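Long-range contacts in putative cobalamin synthesis related protein (Corynebacterium diphtheriae, PDB 2NPN), which binds S-adenosylmethionine and is probably a precorrin-6A synthase (deacetylating), a methyltransferase of cobalamin biosynthesis: residues T4-G9 / K137-I142; Q30-L35 / A106-G111; T94-T99 / E130-D135. All coordinates share one frame; numbering follows the deposited sequence. Where two conformers were deposited one is given.

Contact 1: residues T4-G9 / K137-I142; sequences TIYVIG and KVIPGI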
loop_
_atom_site.group_PDB
_atom_site.type_symbol
_atom_site.label_atom_id
_atom_site.label_comp_id
_atom_site.label_asym_id
_atom_site.label_seq_id
_atom_site.Cartn_x
_atom_site.Cartn_y
_atom_site.Cartn_z
ATOM N N THR A 4 -3.489 -13.489 19.142
ATOM C CA THR A 4 -2.787 -13.404 17.852
ATOM C C THR A 4 -3.232 -12.152 17.124
ATOM O O THR A 4 -4.421 -11.918 17.022
ATOM C CB THR A 4 -3.103 -14.618 16.983
ATOM O OG1 THR A 4 -2.602 -15.790 17.651
ATOM C CG2 THR A 4 -2.457 -14.497 15.597
ATOM N N ILE A 5 -2.273 -11.346 16.656
ATOM C CA ILE A 5 -2.555 -10.209 15.803
ATOM C C ILE A 5 -2.042 -10.537 14.401
ATOM O O ILE A 5 -0.835 -10.641 14.191
ATOM C CB ILE A 5 -1.894 -8.897 16.312
ATOM C CG1 ILE A 5 -2.437 -8.473 17.685
ATOM C CG2 ILE A 5 -2.111 -7.782 15.293
ATOM C CD1 ILE A 5 -1.710 -7.309 18.331
ATOM N N TYR A 6 -2.962 -10.772 13.462
ATOM C CA TYR A 6 -2.596 -10.999 12.088
ATOM C C TYR A 6 -2.488 -9.625 11.442
ATOM O O TYR A 6 -3.385 -8.811 11.571
ATOM C CB TYR A 6 -3.647 -11.791 11.327
ATOM C CG TYR A 6 -3.801 -13.194 11.731
ATOM C CD1 TYR A 6 -2.869 -14.129 11.345
ATOM C CD2 TYR A 6 -4.930 -13.616 12.431
ATOM C CE1 TYR A 6 -3.004 -15.450 11.662
ATOM C CE2 TYR A 6 -5.086 -14.966 12.773
ATOM C CZ TYR A 6 -4.107 -15.869 12.373
ATOM O OH TYR A 6 -4.228 -17.199 12.700
ATOM N N VAL A 7 -1.399 -9.398 10.710
ATOM C CA VAL A 7 -1.264 -8.165 9.934
ATOM C C VAL A 7 -1.297 -8.613 8.481
ATOM O O VAL A 7 -0.362 -9.260 8.014
ATOM C CB VAL A 7 0.039 -7.413 10.275
ATOM C CG1 VAL A 7 0.144 -6.137 9.446
ATOM C CG2 VAL A 7 0.078 -7.124 11.794
ATOM N N ILE A 8 -2.412 -8.339 7.832
ATOM C CA ILE A 8 -2.740 -9.037 6.591
ATOM C C ILE A 8 -2.668 -8.082 5.386
ATOM O O ILE A 8 -3.481 -7.154 5.261
ATOM C CB ILE A 8 -4.159 -9.705 6.627
ATOM C CG1 ILE A 8 -4.321 -10.556 7.893
ATOM C CG2 ILE A 8 -4.401 -10.479 5.319
ATOM C CD1 ILE A 8 -5.573 -11.367 7.930
ATOM N N GLY A 9 -1.785 -8.376 4.447
ATOM C CA GLY A 9 -1.782 -7.656 3.202
ATOM C C GLY A 9 -2.969 -8.111 2.369
ATOM O O GLY A 9 -3.194 -9.310 2.203
ATOM N N LYS A 137 1.652 -11.951 13.659
ATOM C CA LYS A 137 1.900 -12.772 12.480
ATOM C C LYS A 137 1.569 -11.959 11.205
ATOM O O LYS A 137 0.435 -11.516 11.005
ATOM C CB LYS A 137 1.067 -14.057 12.532
ATOM C CG LYS A 137 1.343 -14.933 13.788
ATOM C CD LYS A 137 0.463 -16.159 13.821
ATOM C CE LYS A 137 0.979 -17.277 12.900
ATOM N NZ LYS A 137 0.428 -18.592 13.332
ATOM N N VAL A 138 2.568 -11.804 10.345
ATOM C CA VAL A 138 2.432 -10.981 9.170
ATOM C C VAL A 138 2.150 -11.908 7.995
ATOM O O VAL A 138 2.842 -12.918 7.782
ATOM C CB VAL A 138 3.689 -10.156 8.927
ATOM C CG1 VAL A 138 3.553 -9.329 7.647
ATOM C CG2 VAL A 138 4.027 -9.298 10.143
ATOM N N ILE A 139 1.157 -11.502 7.209
ATOM C CA ILE A 139 0.722 -12.236 6.035
ATOM C C ILE A 139 0.967 -11.357 4.797
ATOM O O ILE A 139 0.364 -10.298 4.677
ATOM C CB ILE A 139 -0.772 -12.643 6.164
ATOM C CG1 ILE A 139 -0.942 -13.567 7.378
ATOM C CG2 ILE A 139 -1.250 -13.212 4.878
ATOM C CD1 ILE A 139 -2.408 -14.025 7.619
ATOM N N PRO A 140 1.897 -11.764 3.907
ATOM C CA PRO A 140 2.200 -10.975 2.707
ATOM C C PRO A 140 1.034 -10.841 1.760
ATOM O O PRO A 140 0.159 -11.710 1.708
ATOM C CB PRO A 140 3.311 -11.762 2.009
ATOM C CG PRO A 140 3.645 -12.891 2.847
ATOM C CD PRO A 140 2.747 -12.961 4.024
ATOM N N GLY A 141 1.089 -9.780 0.970
ATOM C CA GLY A 141 0.133 -9.564 -0.093
ATOM C C GLY A 141 0.821 -8.959 -1.302
ATOM O O GLY A 141 1.957 -8.534 -1.240
ATOM N N ILE A 142 0.051 -8.877 -2.375
ATOM C CA ILE A 142 0.532 -8.369 -3.647
ATOM C C ILE A 142 0.665 -6.849 -3.616
ATOM O O ILE A 142 -0.304 -6.116 -3.445
ATOM C CB ILE A 142 -0.404 -8.806 -4.792
ATOM C CG1 ILE A 142 -0.458 -10.327 -4.882
ATOM C CG2 ILE A 142 0.047 -8.224 -6.103
ATOM C CD1 ILE A 142 0.851 -11.042 -5.058
HETATM O O HOH W 1 -2.799 -11.451 0.523
#
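Four main-chain hydrogen bonds join Ile-5, Val-7 and Gly-9 to Lys-137 and Ile-139 as parallel neighbours, strand 134-139 forming one margin of the five-stranded parallel sheet of this tetrapyrrole methylase. Val-7 sits at the middle of the ladder: its N donates to Lys-137 O at 2.8 Å, and its O accepts from Ile-139 N, also at 2.8 Å. Lys-137 N to Ile-5 O and Gly-9 N to Ile-139 O extend the pairing in both directions. Past Ile-139 the strand gives way to loop, and a water takes over, donating to Gly-9 O at 2.7 Å and, more distantly, to Pro-140 O. Gly-141 follows close against Gly-9, and its N is bound by Asp-112, a residue of the S-adenosylmethionine site, so the strand ends run toward the cofactor.

Val-7 and Val-138 share the face packed by helix 119-130. The opposite face carries Tyr-6, Ile-8, Lys-137 and Ile-139, and helix 20-28 reaches both isoleucines. Ile-139 CD1, anti to CA (chi2 179°), touches both Ile-8 CG1, at 4.0 Å, and Tyr-6 CD1, at 3.8 Å. The lysine chain runs alongside the tyrosine and brings Lys-137 CD to 3.8 Å from Thr-4 CG2, the methyl that lies over the centre of the Tyr-6 ring.

Contact 2: residues Q30-L35 / A106-G111; sequences QAIVAL and AFLVWG. With SAM (S-adenosylmethionine), chain C.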
loop_
_atom_site.group_PDB
_atom_site.type_symbol
_atom_site.label_atom_id
_atom_site.label_comp_id
_atom_site.label_asym_id
_atom_site.label_seq_id
_atom_site.Cartn_x
_atom_site.Cartn_y
_atom_site.Cartn_z
ATOM N N GLN A 30 -11.577 -12.834 14.959
ATOM C CA GLN A 30 -12.773 -12.470 15.708
ATOM C C GLN A 30 -13.056 -10.955 15.684
ATOM O O GLN A 30 -14.143 -10.509 16.112
ATOM C CB GLN A 30 -12.620 -12.945 17.129
ATOM C CG GLN A 30 -12.925 -14.415 17.276
ATOM C CD GLN A 30 -11.893 -15.139 18.122
ATOM O OE1 GLN A 30 -10.754 -14.684 18.254
ATOM N NE2 GLN A 30 -12.275 -16.282 18.671
ATOM N N ALA A 31 -12.070 -10.181 15.246
ATOM C CA ALA A 31 -12.191 -8.754 15.026
ATOM C C ALA A 31 -11.261 -8.325 13.920
ATOM O O ALA A 31 -10.222 -8.906 13.770
ATOM C CB ALA A 31 -11.867 -7.960 16.283
ATOM N N ILE A 32 -11.667 -7.282 13.198
ATOM C CA ILE A 32 -10.913 -6.726 12.089
ATOM C C ILE A 32 -10.734 -5.224 12.271
ATOM O O ILE A 32 -11.690 -4.501 12.535
ATOM C CB ILE A 32 -11.570 -7.019 10.727
ATOM C CG1 ILE A 32 -11.648 -8.527 10.478
ATOM C CG2 ILE A 32 -10.738 -6.379 9.603
ATOM C CD1 ILE A 32 -12.395 -8.911 9.199
ATOM N N VAL A 33 -9.494 -4.765 12.112
ATOM C CA VAL A 33 -9.136 -3.341 12.284
ATOM C C VAL A 33 -8.438 -2.873 10.997
ATOM O O VAL A 33 -7.689 -3.612 10.339
ATOM C CB VAL A 33 -8.173 -3.112 13.482
ATOM C CG1 VAL A 33 -7.780 -1.605 13.635
ATOM C CG2 VAL A 33 -8.776 -3.658 14.806
ATOM N N ALA A 34 -8.628 -1.603 10.668
ATOM C CA ALA A 34 -7.865 -1.005 9.592
ATOM C C ALA A 34 -7.476 0.406 10.003
ATOM O O ALA A 34 -8.330 1.175 10.459
ATOM C CB ALA A 34 -8.675 -0.978 8.344
ATOM N N LEU A 35 -6.188 0.733 9.876
ATOM C CA LEU A 35 -5.714 2.080 10.205
ATOM C C LEU A 35 -5.703 2.866 8.903
ATOM O O LEU A 35 -5.043 2.460 7.943
ATOM C CB LEU A 35 -4.318 2.005 10.836
ATOM C CG LEU A 35 -4.222 1.103 12.082
ATOM C CD1 LEU A 35 -2.767 0.931 12.577
ATOM C CD2 LEU A 35 -5.116 1.614 13.227
ATOM N N ALA A 106 -7.380 -9.280 13.192
ATOM C CA ALA A 106 -6.699 -9.026 11.925
ATOM C C ALA A 106 -6.658 -7.516 11.665
ATOM O O ALA A 106 -7.716 -6.856 11.701
ATOM C CB ALA A 106 -7.441 -9.734 10.750
ATOM N N PHE A 107 -5.469 -6.987 11.334
ATOM C CA PHE A 107 -5.323 -5.641 10.789
ATOM C C PHE A 107 -5.172 -5.749 9.273
ATOM O O PHE A 107 -4.341 -6.539 8.808
ATOM C CB PHE A 107 -4.088 -4.939 11.331
ATOM C CG PHE A 107 -4.216 -4.402 12.735
ATOM C CD1 PHE A 107 -4.320 -3.032 12.952
ATOM C CD2 PHE A 107 -4.196 -5.253 13.806
ATOM C CE1 PHE A 107 -4.397 -2.506 14.214
ATOM C CE2 PHE A 107 -4.270 -4.753 15.108
ATOM C CZ PHE A 107 -4.377 -3.348 15.318
ATOM N N LEU A 108 -5.934 -4.963 8.520
ATOM C CA LEU A 108 -5.876 -5.014 7.062
ATOM C C LEU A 108 -4.938 -3.940 6.569
ATOM O O LEU A 108 -5.022 -2.765 7.005
ATOM C CB LEU A 108 -7.270 -4.820 6.475
ATOM C CG LEU A 108 -8.342 -5.747 7.032
ATOM C CD1 LEU A 108 -9.662 -5.449 6.311
ATOM C CD2 LEU A 108 -7.902 -7.187 6.930
ATOM N N VAL A 109 -4.078 -4.297 5.619
ATOM C CA VAL A 109 -3.096 -3.357 5.063
ATOM C C VAL A 109 -3.138 -3.498 3.545
ATOM O O VAL A 109 -3.012 -4.614 3.012
ATOM C CB VAL A 109 -1.657 -3.664 5.563
ATOM C CG1 VAL A 109 -0.684 -2.678 4.933
ATOM C CG2 VAL A 109 -1.627 -3.581 7.107
ATOM N N TRP A 110 -3.284 -2.397 2.828
ATOM C CA TRP A 110 -3.241 -2.472 1.383
ATOM C C TRP A 110 -1.861 -2.958 0.895
ATOM O O TRP A 110 -0.823 -2.581 1.461
ATOM C CB TRP A 110 -3.532 -1.097 0.794
ATOM C CG TRP A 110 -4.906 -0.627 0.982
ATOM C CD1 TRP A 110 -5.310 0.426 1.750
ATOM C CD2 TRP A 110 -6.089 -1.184 0.410
ATOM N NE1 TRP A 110 -6.670 0.553 1.695
ATOM C CE2 TRP A 110 -7.175 -0.434 0.890
ATOM C CE3 TRP A 110 -6.339 -2.296 -0.406
ATOM C CZ2 TRP A 110 -8.471 -0.709 0.522
ATOM C CZ3 TRP A 110 -7.634 -2.590 -0.752
ATOM C CH2 TRP A 110 -8.683 -1.793 -0.302
ATOM N N GLY A 111 -1.879 -3.833 -0.103
ATOM C CA GLY A 111 -0.670 -4.350 -0.736
ATOM C C GLY A 111 0.001 -5.365 0.165
ATOM O O GLY A 111 -0.654 -6.341 0.586
HETATM N N SAM C . 1.879 -1.349 1.136
HETATM C CA SAM C . 1.524 -0.830 -0.220
HETATM C C SAM C . 1.952 -1.791 -1.313
HETATM O O SAM C . 1.707 -1.499 -2.514
HETATM O OXT SAM C . 2.497 -2.869 -1.000
HETATM C CB SAM C . 2.134 0.566 -0.440
HETATM C CG SAM C . 1.538 1.654 0.454
HETATM S SD SAM C . 2.133 3.353 0.148
HETATM C CE SAM C . 1.240 4.136 1.523
HETATM C "C5'" SAM C . 1.083 4.088 -1.153
HETATM C "C4'" SAM C . 1.740 4.136 -2.543
HETATM O "O4'" SAM C . 1.634 2.885 -3.138
HETATM C "C3'" SAM C . 1.081 5.085 -3.545
HETATM O "O3'" SAM C . 1.515 6.413 -3.395
HETATM C "C2'" SAM C . 1.456 4.499 -4.880
HETATM O "O2'" SAM C . 2.818 4.777 -5.156
HETATM C "C1'" SAM C . 1.309 3.035 -4.523
HETATM N N9 SAM C . -0.044 2.503 -4.803
HETATM C C8 SAM C . -0.860 1.867 -3.882
HETATM N N7 SAM C . -1.975 1.432 -4.475
HETATM C C5 SAM C . -1.868 1.741 -5.802
HETATM C C6 SAM C . -2.680 1.482 -6.897
HETATM N N6 SAM C . -3.860 0.821 -6.780
HETATM N N1 SAM C . -2.277 1.925 -8.152
HETATM C C2 SAM C . -1.050 2.542 -8.304
HETATM N N3 SAM C . -0.242 2.793 -7.229
HETATM C C4 SAM C . -0.621 2.382 -5.994
HETATM O O HOH W 2 -4.174 -1.424 9.259
#
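Val-33 N donates to Ala-106 O at 2.8 Å, the shortest polar bond between two inner strands of the N-terminal parallel-sheet domain of the tetrapyrrole methylase fold. Ala-106 N in turn donates to Ala-31 O, and Leu-108 N to Val-33 O at 2.9 Å, so Val-33 is gripped through both its N and its O. Val-33 O has a further neighbour in Phe-107 CA, 3.1 Å away in a CH...O contact. At the next rung a water bridges the strands, accepting from Leu-35 N and donating to Leu-108 O at 2.8 Å.

On one face Val-33 and Phe-107 lie side by side and point the same way. The CB of Val-33 stands over the phenyl face, 4.0 Å from the ring centroid and displaced toward the rim, a CH-pi contact; CG1, anti to the backbone N (chi1 179°), comes to 3.5 Å from Phe-107 CE1. Leu-35 CD1 approaches the same ring carbon obliquely, and Leu-91 of helix 78-98 touches all three side chains. The other face is aliphatic: Ile-32 CG2 nestles against the branch point of Leu-108, 3.6 Å from CG, while helix 42-55 packs on Leu-108 and Ala-34.

Strand 104-109 then runs out into the cofactor pocket. At Gly-111 a side chain would run into the carboxylate carbon of S-adenosylmethionine, and the positive phi (75°) also suits glycine. The amino N of S-adenosylmethionine donates to Trp-110 O at 3.0 Å.

Contact 3: residues T94-T99 / E130-D135; sequences TIRERT and EDLHAD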
loop_
_atom_site.group_PDB
_atom_site.type_symbol
_atom_site.label_atom_id
_atom_site.label_comp_id
_atom_site.label_asym_id
_atom_site.label_seq_id
_atom_site.Cartn_x
_atom_site.Cartn_y
_atom_site.Cartn_z
ATOM N N THR A 94 -10.049 -1.797 22.223
ATOM C CA THR A 94 -10.905 -2.411 21.215
ATOM C C THR A 94 -10.564 -3.893 21.063
ATOM O O THR A 94 -11.454 -4.750 20.993
ATOM C CB THR A 94 -10.809 -1.689 19.869
ATOM O OG1 THR A 94 -11.304 -0.347 20.021
ATOM C CG2 THR A 94 -11.665 -2.363 18.823
ATOM N N ILE A 95 -9.264 -4.185 21.035
ATOM C CA ILE A 95 -8.788 -5.567 20.888
ATOM C C ILE A 95 -9.234 -6.423 22.072
ATOM O O ILE A 95 -9.766 -7.520 21.912
ATOM C CB ILE A 95 -7.260 -5.598 20.705
ATOM C CG1 ILE A 95 -6.915 -5.018 19.319
ATOM C CG2 ILE A 95 -6.705 -7.035 20.812
ATOM C CD1 ILE A 95 -5.417 -4.775 19.106
ATOM N N ARG A 96 -9.041 -5.907 23.273
ATOM C CA ARG A 96 -9.415 -6.660 24.475
ATOM C C ARG A 96 -10.916 -6.852 24.589
ATOM O O ARG A 96 -11.364 -7.875 25.127
ATOM C CB ARG A 96 -8.845 -5.995 25.723
ATOM C CG ARG A 96 -7.324 -5.965 25.775
ATOM C CD ARG A 96 -6.862 -5.420 27.081
ATOM N NE ARG A 96 -5.420 -5.566 27.285
ATOM C CZ ARG A 96 -4.545 -4.567 27.394
ATOM N NH1 ARG A 96 -4.919 -3.296 27.305
ATOM N NH2 ARG A 96 -3.275 -4.845 27.606
ATOM N N GLU A 97 -11.696 -5.881 24.114
ATOM C CA GLU A 97 -13.180 -5.976 24.169
ATOM C C GLU A 97 -13.700 -6.975 23.155
ATOM O O GLU A 97 -14.658 -7.690 23.455
ATOM C CB GLU A 97 -13.864 -4.639 23.866
ATOM C CG GLU A 97 -13.682 -3.605 24.941
ATOM C CD GLU A 97 -13.853 -2.156 24.454
ATOM O OE1 GLU A 97 -13.990 -1.904 23.229
ATOM O OE2 GLU A 97 -13.852 -1.245 25.329
ATOM N N ARG A 98 -13.100 -7.008 21.965
ATOM C CA ARG A 98 -13.693 -7.731 20.834
ATOM C C ARG A 98 -13.101 -9.089 20.594
ATOM O O ARG A 98 -13.540 -9.802 19.688
ATOM C CB ARG A 98 -13.638 -6.908 19.540
ATOM C CG ARG A 98 -14.480 -5.689 19.527
ATOM C CD ARG A 98 -14.362 -4.975 18.202
ATOM N NE ARG A 98 -15.253 -3.835 18.174
ATOM C CZ ARG A 98 -15.741 -3.264 17.076
ATOM N NH1 ARG A 98 -15.427 -3.692 15.862
ATOM N NH2 ARG A 98 -16.560 -2.220 17.215
ATOM N N THR A 99 -12.074 -9.453 21.357
ATOM C CA THR A 99 -11.480 -10.784 21.228
ATOM C C THR A 99 -11.195 -11.323 22.621
ATOM O O THR A 99 -10.775 -10.581 23.502
ATOM C CB THR A 99 -10.174 -10.736 20.401
ATOM O OG1 THR A 99 -9.200 -9.964 21.103
ATOM C CG2 THR A 99 -10.421 -10.069 19.012
ATOM N N GLU A 130 0.616 -0.130 25.909
ATOM C CA GLU A 130 -0.615 -0.636 26.529
ATOM C C GLU A 130 -0.431 -2.008 27.156
ATOM O O GLU A 130 -1.391 -2.581 27.669
ATOM C CB GLU A 130 -1.724 -0.699 25.480
ATOM C CG GLU A 130 -2.082 0.660 24.884
ATOM C CD GLU A 130 -2.508 1.692 25.920
ATOM O OE1 GLU A 130 -3.357 1.383 26.795
ATOM O OE2 GLU A 130 -1.995 2.832 25.855
ATOM N N ASP A 131 0.805 -2.510 27.139
ATOM C CA ASP A 131 1.138 -3.817 27.703
ATOM C C ASP A 131 0.204 -4.906 27.151
ATOM O O ASP A 131 -0.362 -5.708 27.901
ATOM C CB ASP A 131 1.116 -3.752 29.240
ATOM C CG ASP A 131 2.177 -4.621 29.875
ATOM O OD1 ASP A 131 3.135 -5.015 29.172
ATOM O OD2 ASP A 131 2.066 -4.908 31.084
ATOM N N LEU A 132 0.043 -4.908 25.824
ATOM C CA LEU A 132 -0.799 -5.890 25.140
ATOM C C LEU A 132 0.049 -7.080 24.687
ATOM O O LEU A 132 0.875 -6.971 23.753
ATOM C CB LEU A 132 -1.538 -5.296 23.943
ATOM C CG LEU A 132 -2.608 -6.206 23.305
ATOM C CD1 LEU A 132 -3.932 -6.139 24.054
ATOM C CD2 LEU A 132 -2.783 -5.859 21.840
ATOM N N HIS A 133 -0.183 -8.196 25.368
ATOM C CA HIS A 133 0.454 -9.456 25.068
ATOM C C HIS A 133 -0.166 -10.059 23.813
ATOM O O HIS A 133 -1.360 -10.379 23.781
ATOM C CB HIS A 133 0.300 -10.403 26.259
ATOM C CG HIS A 133 0.900 -9.870 27.528
ATOM N ND1 HIS A 133 0.141 -9.518 28.620
ATOM C CD2 HIS A 133 2.186 -9.599 27.862
ATOM C CE1 HIS A 133 0.933 -9.084 29.588
ATOM N NE2 HIS A 133 2.179 -9.116 29.148
ATOM N N ALA A 134 0.650 -10.209 22.783
ATOM C CA ALA A 134 0.175 -10.769 21.527
ATOM C C ALA A 134 1.314 -11.394 20.728
ATOM O O ALA A 134 2.468 -10.984 20.843
ATOM C CB ALA A 134 -0.487 -9.696 20.700
ATOM N N ASP A 135 0.981 -12.401 19.928
ATOM C CA ASP A 135 1.884 -12.933 18.906
ATOM C C ASP A 135 1.512 -12.289 17.566
ATOM O O ASP A 135 0.408 -12.519 17.056
ATOM C CB ASP A 135 1.745 -14.463 18.852
ATOM C CG ASP A 135 2.555 -15.106 17.732
ATOM O OD1 ASP A 135 3.565 -14.525 17.266
ATOM O OD2 ASP A 135 2.170 -16.217 17.317
#
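Arg-96 reaches from helix 78-98 to the backbone that leaves helix 119-130, and its NH2 donates to Glu-130 O at 2.9 Å. The bond is nearly straight (174° at the hydrogen), and the acceptor lies in the guanidinium plane. Asp-131 O lies at the same edge, 3.1 Å from Arg-96 NH2. Both oxygens near NH2 are main-chain carbonyls at the point where the chain turns out of the helix, Asp-131 having positive phi (52°). The carboxylate of Glu-130 stands farther off, with OE1 5.0 Å from Arg-96 NH1, and may add a weak attraction at this distance.

Apolar contact comes from Leu-132, whose two methyls part: CD1 lies over one guanidinium face, toward the rim and 3.6 Å from Arg-96 NE, whereas CD2 meets Ile-95 CD1 at 3.9 Å. The arginine and leucine side chains overlap while pointing opposite ways.

Within the helix end, Thr-99 OG1 donates to Ile-95 O at 2.6 Å. Ile-5 of the sheet also touches Leu-132. The contact thus lies, away from the cofactor site, where the loop joining helix 119-130 to strand 134-139 packs against helix 78-98, a helix-to-strand connection of the parallel alpha/beta domain.

Contacts 1 and 2 are ladders in one parallel sheet, joined directly because strands 3-9 and 104-109 are neighbours: Tyr-6 O and Ile-8 N probably bond to the N and O of Phe-107. Contact 2 is the buried one; contact 1, at a marginal strand, is partly exposed and includes a lysine. Contact 3 lies about 17 Å from contact 1 and 14 Å from contact 2, centre to centre, and replaces paired backbones with an arginine side chain reaching carbonyls. Contacts 1 and 3 both use strand 134-139, and Ile-5 N probably bonds to Asp-135 O where they meet; contact 3 meets contact 2 where Thr-99 packs on Ala-31. The two ladders lead toward S-adenosylmethionine, whereas contact 3 lies away from it.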